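Local coordinates for protein putative pectin lyase (Geobacillus virus E2, PDB 7CHU) that is a trimeric tailspike of a deep-sea thermophilic bacteriophage that probably recognises, and may cleave, polysaccharide on the surface of the host cell, at residues 394-405 with 414-422. Residues are numbered along the deposited sequence; the frame is centred on the assembly and turned at random.
Sequences NRKLGWNRSYIL and FQNVYRSGA
Just past the last parallel coils of the beta-helix, strand 402-407 turns back into strand 410-415 as an antiparallel hairpin, where Tyr403 and Phe414 form a hydrogen-bonded pair: Tyr403 N to Phe414 O and Phe414 N to Tyr403 O are both 2.9 Å. Just past the paired strands, Asn416 N donates to Arg401 O at 2.8 Å. At the neighbouring non-hydrogen-bonded pair, Ser402 OG donates to Gln415 OE1 (2.6 Å), using a lone pair in the amide plane, and one water accepts from Arg401 N and Gln415 NE2 and donates to Ser402 OG. Arg401 NH1 forms a salt bridge with Asp440 of the second subunit.

Beyond the pairing, the guanidinium of Arg395 lies flat on the Tyr418 ring, planes 5° apart and CZ 3.6 Å from the ring centroid. The bend at chi3 (-70°) folds the group over the ring, while Glu393 and Asn379 hold its nitrogens; Asn379 also bonds Tyr418 OH. Tyr418 turns its edge to the face of Tyr403 in an offset edge-to-face pair, centroids 5.4 Å apart. Leu405 CD2 packs on Phe414 CG at 3.7 Å. At the far end Asn394 ND2 grips Arg419 O in a nearly straight bond (2.9 Å), approaching from above the carbonyl plane; one water links Asn394 N to Arg419 O and another links Asn394 ND2 to Gly421 O. With Ile404 packing on Ile404 of both other subunits, this hairpin belongs to the antiparallel strands that follow the parallel beta-helix of the trimeric tailspike.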
loop_
_atom_site.group_PDB
_atom_site.type_symbol
_atom_site.label_atom_id
_atom_site.label_comp_id
_atom_site.label_asym_id
_atom_site.label_seq_id
_atom_site.Cartn_x
_atom_site.Cartn_y
_atom_site.Cartn_z
ATOM N N ASN A 394 5.308 -24.156 15.279
ATOM C CA ASN A 394 6.565 -23.945 15.988
ATOM C C ASN A 394 7.645 -23.390 15.081
ATOM O O ASN A 394 8.527 -22.680 15.559
ATOM C CB ASN A 394 7.046 -25.268 16.591
ATOM C CG ASN A 394 6.211 -25.702 17.767
ATOM O OD1 ASN A 394 5.906 -24.905 18.642
ATOM N ND2 ASN A 394 5.825 -26.970 17.785
ATOM N N ARG A 395 7.637 -23.754 13.800
ATOM C CA ARG A 395 8.676 -23.278 12.890
ATOM C C ARG A 395 8.469 -21.794 12.591
ATOM O O ARG A 395 7.366 -21.379 12.223
ATOM C CB ARG A 395 8.668 -24.086 11.595
ATOM C CG ARG A 395 9.044 -25.561 11.785
ATOM C CD ARG A 395 8.719 -26.378 10.544
ATOM N NE ARG A 395 7.285 -26.533 10.363
ATOM C CZ ARG A 395 6.712 -27.097 9.297
ATOM N NH1 ARG A 395 7.458 -27.558 8.289
ATOM N NH2 ARG A 395 5.394 -27.214 9.246
ATOM N N LYS A 396 9.525 -20.993 12.778
ATOM C CA LYS A 396 9.490 -19.545 12.571
ATOM C C LYS A 396 10.257 -19.094 11.343
ATOM O O LYS A 396 9.780 -18.227 10.617
ATOM C CB LYS A 396 10.055 -18.792 13.780
ATOM C CG LYS A 396 9.571 -19.310 15.147
ATOM C CD LYS A 396 8.048 -19.267 15.273
ATOM C CE LYS A 396 7.604 -19.648 16.691
ATOM N NZ LYS A 396 6.144 -19.907 16.741
ATOM N N LEU A 397 11.439 -19.640 11.093
ATOM C CA LEU A 397 12.170 -19.347 9.868
ATOM C C LEU A 397 12.599 -20.665 9.258
ATOM O O LEU A 397 12.923 -21.612 9.984
ATOM C CB LEU A 397 13.389 -18.455 10.146
ATOM C CG LEU A 397 14.179 -17.934 8.943
ATOM C CD1 LEU A 397 14.818 -16.591 9.278
ATOM C CD2 LEU A 397 15.251 -18.898 8.506
ATOM N N GLY A 398 12.579 -20.750 7.934
ATOM C CA GLY A 398 13.004 -21.990 7.320
ATOM C C GLY A 398 13.000 -21.922 5.811
ATOM O O GLY A 398 12.418 -21.017 5.189
ATOM N N TRP A 399 13.697 -22.888 5.233
ATOM C CA TRP A 399 13.640 -23.144 3.807
ATOM C C TRP A 399 13.942 -24.617 3.611
ATOM O O TRP A 399 14.739 -25.198 4.353
ATOM C CB TRP A 399 14.626 -22.286 3.027
ATOM C CG TRP A 399 16.013 -22.633 3.349
ATOM C CD1 TRP A 399 16.831 -23.506 2.670
ATOM C CD2 TRP A 399 16.773 -22.131 4.449
ATOM N NE1 TRP A 399 18.062 -23.571 3.296
ATOM C CE2 TRP A 399 18.049 -22.737 4.389
ATOM C CE3 TRP A 399 16.498 -21.233 5.489
ATOM C CZ2 TRP A 399 19.047 -22.459 5.322
ATOM C CZ3 TRP A 399 17.489 -20.958 6.410
ATOM C CH2 TRP A 399 18.748 -21.557 6.320
ATOM N N ASN A 400 13.294 -25.220 2.616
ATOM C CA ASN A 400 13.433 -26.652 2.434
ATOM C C ASN A 400 13.198 -27.388 3.753
ATOM O O ASN A 400 12.131 -27.239 4.350
ATOM C CB ASN A 400 14.797 -26.987 1.853
ATOM C CG ASN A 400 14.742 -28.235 1.039
ATOM O OD1 ASN A 400 13.692 -28.553 0.485
ATOM N ND2 ASN A 400 15.838 -28.982 0.993
ATOM N N ARG A 401 14.177 -28.167 4.236
ATOM C CA ARG A 401 14.019 -28.878 5.506
ATOM C C ARG A 401 14.965 -28.350 6.589
ATOM O O ARG A 401 15.353 -29.087 7.510
ATOM C CB ARG A 401 14.190 -30.381 5.301
ATOM C CG ARG A 401 13.060 -30.986 4.474
ATOM C CD ARG A 401 13.374 -32.421 4.018
ATOM N NE ARG A 401 14.318 -32.430 2.905
ATOM C CZ ARG A 401 15.573 -32.860 2.998
ATOM N NH1 ARG A 401 16.034 -33.329 4.158
ATOM N NH2 ARG A 401 16.362 -32.826 1.929
ATOM N N SER A 402 15.299 -27.066 6.503
ATOM C CA SER A 402 16.156 -26.368 7.461
ATOM C C SER A 402 15.304 -25.386 8.264
ATOM O O SER A 402 14.663 -24.505 7.679
ATOM C CB SER A 402 17.280 -25.612 6.729
ATOM O OG SER A 402 18.099 -26.489 5.957
ATOM N N TYR A 403 15.269 -25.544 9.589
ATOM C CA TYR A 403 14.278 -24.849 10.409
ATOM C C TYR A 403 14.905 -24.160 11.608
ATOM O O TYR A 403 15.751 -24.734 12.300
ATOM C CB TYR A 403 13.188 -25.803 10.938
ATOM C CG TYR A 403 12.558 -26.686 9.899
ATOM C CD1 TYR A 403 11.856 -26.147 8.829
ATOM C CD2 TYR A 403 12.656 -28.059 9.992
ATOM C CE1 TYR A 403 11.276 -26.961 7.879
ATOM C CE2 TYR A 403 12.094 -28.870 9.052
ATOM C CZ TYR A 403 11.387 -28.325 8.005
ATOM O OH TYR A 403 10.817 -29.161 7.069
ATOM N N ILE A 404 14.464 -22.932 11.862
ATOM C CA ILE A 404 14.623 -22.272 13.158
ATOM C C ILE A 404 13.251 -22.295 13.809
ATOM O O ILE A 404 12.279 -21.777 13.243
ATOM C CB ILE A 404 15.147 -20.833 13.016
ATOM C CG1 ILE A 404 16.520 -20.838 12.329
ATOM C CG2 ILE A 404 15.229 -20.155 14.382
ATOM C CD1 ILE A 404 17.100 -19.491 12.140
ATOM N N LEU A 405 13.158 -22.873 14.994
ATOM C CA LEU A 405 11.844 -23.140 15.548
ATOM C C LEU A 405 11.853 -23.045 17.066
ATOM O O LEU A 405 12.900 -22.980 17.727
ATOM C CB LEU A 405 11.341 -24.519 15.094
ATOM C CG LEU A 405 12.022 -25.715 15.782
ATOM C CD1 LEU A 405 11.031 -26.873 15.892
ATOM C CD2 LEU A 405 13.308 -26.108 15.046
ATOM N N PHE A 414 17.175 -26.901 13.567
ATOM C CA PHE A 414 16.942 -28.302 13.248
ATOM C C PHE A 414 17.086 -28.535 11.749
ATOM O O PHE A 414 16.685 -27.699 10.931
ATOM C CB PHE A 414 15.530 -28.755 13.669
ATOM C CG PHE A 414 15.395 -29.174 15.112
ATOM C CD1 PHE A 414 16.443 -29.051 16.018
ATOM C CD2 PHE A 414 14.178 -29.678 15.560
ATOM C CE1 PHE A 414 16.286 -29.467 17.347
ATOM C CE2 PHE A 414 13.996 -30.089 16.888
ATOM C CZ PHE A 414 15.055 -29.983 17.784
ATOM N N GLN A 415 17.612 -29.708 11.401
ATOM C CA GLN A 415 17.746 -30.145 10.019
ATOM C C GLN A 415 16.980 -31.454 9.847
ATOM O O GLN A 415 17.309 -32.459 10.490
ATOM C CB GLN A 415 19.225 -30.301 9.655
ATOM C CG GLN A 415 19.458 -30.701 8.211
ATOM C CD GLN A 415 18.919 -29.652 7.220
ATOM O OE1 GLN A 415 19.010 -28.449 7.465
ATOM N NE2 GLN A 415 18.354 -30.119 6.101
ATOM N N ASN A 416 15.937 -31.428 9.016
ATOM C CA ASN A 416 15.132 -32.606 8.679
ATOM C C ASN A 416 14.316 -33.111 9.866
ATOM O O ASN A 416 14.074 -34.314 9.994
ATOM C CB ASN A 416 15.977 -33.754 8.106
ATOM C CG ASN A 416 15.120 -34.827 7.423
ATOM O OD1 ASN A 416 14.056 -34.526 6.859
ATOM N ND2 ASN A 416 15.562 -36.088 7.502
ATOM N N VAL A 417 13.892 -32.207 10.742
ATOM C CA VAL A 417 12.996 -32.568 11.835
ATOM C C VAL A 417 12.421 -31.282 12.391
ATOM O O VAL A 417 13.099 -30.253 12.425
ATOM C CB VAL A 417 13.724 -33.378 12.936
ATOM C CG1 VAL A 417 14.868 -32.534 13.550
ATOM C CG2 VAL A 417 12.740 -33.812 14.033
ATOM N N TYR A 418 11.170 -31.345 12.837
ATOM C CA TYR A 418 10.552 -30.198 13.488
ATOM C C TYR A 418 9.499 -30.704 14.460
ATOM O O TYR A 418 8.983 -31.808 14.308
ATOM C CB TYR A 418 9.939 -29.209 12.465
ATOM C CG TYR A 418 8.781 -29.745 11.634
ATOM C CD1 TYR A 418 9.009 -30.445 10.444
ATOM C CD2 TYR A 418 7.463 -29.535 12.032
ATOM C CE1 TYR A 418 7.942 -30.922 9.663
ATOM C CE2 TYR A 418 6.399 -30.007 11.276
ATOM C CZ TYR A 418 6.640 -30.691 10.098
ATOM O OH TYR A 418 5.573 -31.148 9.367
ATOM N N ARG A 419 9.182 -29.887 15.464
ATOM C CA ARG A 419 8.176 -30.260 16.450
ATOM C C ARG A 419 6.777 -29.867 15.985
ATOM O O ARG A 419 6.537 -28.716 15.596
ATOM C CB ARG A 419 8.461 -29.619 17.804
ATOM C CG ARG A 419 7.321 -29.887 18.803
ATOM C CD ARG A 419 7.731 -29.643 20.212
ATOM N NE ARG A 419 6.706 -30.061 21.167
ATOM C CZ ARG A 419 6.943 -30.297 22.448
ATOM N NH1 ARG A 419 8.182 -30.177 22.930
ATOM N NH2 ARG A 419 5.942 -30.664 23.244
ATOM N N SER A 420 5.851 -30.822 16.050
ATOM C CA SER A 420 4.443 -30.577 15.735
ATOM C C SER A 420 3.594 -31.129 16.875
ATOM O O SER A 420 3.522 -32.350 17.069
ATOM C CB SER A 420 4.046 -31.221 14.407
ATOM O OG SER A 420 2.670 -30.991 14.128
ATOM N N GLY A 421 2.960 -30.242 17.627
ATOM C CA GLY A 421 2.265 -30.695 18.822
ATOM C C GLY A 421 3.248 -31.399 19.748
ATOM O O GLY A 421 4.291 -30.855 20.114
ATOM N N ALA A 422 2.927 -32.625 20.131
ATOM C CA ALA A 422 3.812 -33.443 20.944
ATOM C C ALA A 422 4.798 -34.260 20.117
ATOM O O ALA A 422 5.671 -34.926 20.691
ATOM C CB ALA A 422 2.982 -34.376 21.830
HETATM O O HOH W 1 4.553 -26.921 14.804
HETATM O O HOH W 2 4.118 -27.966 20.047
HETATM O O HOH W 3 17.006 -28.444 4.119
#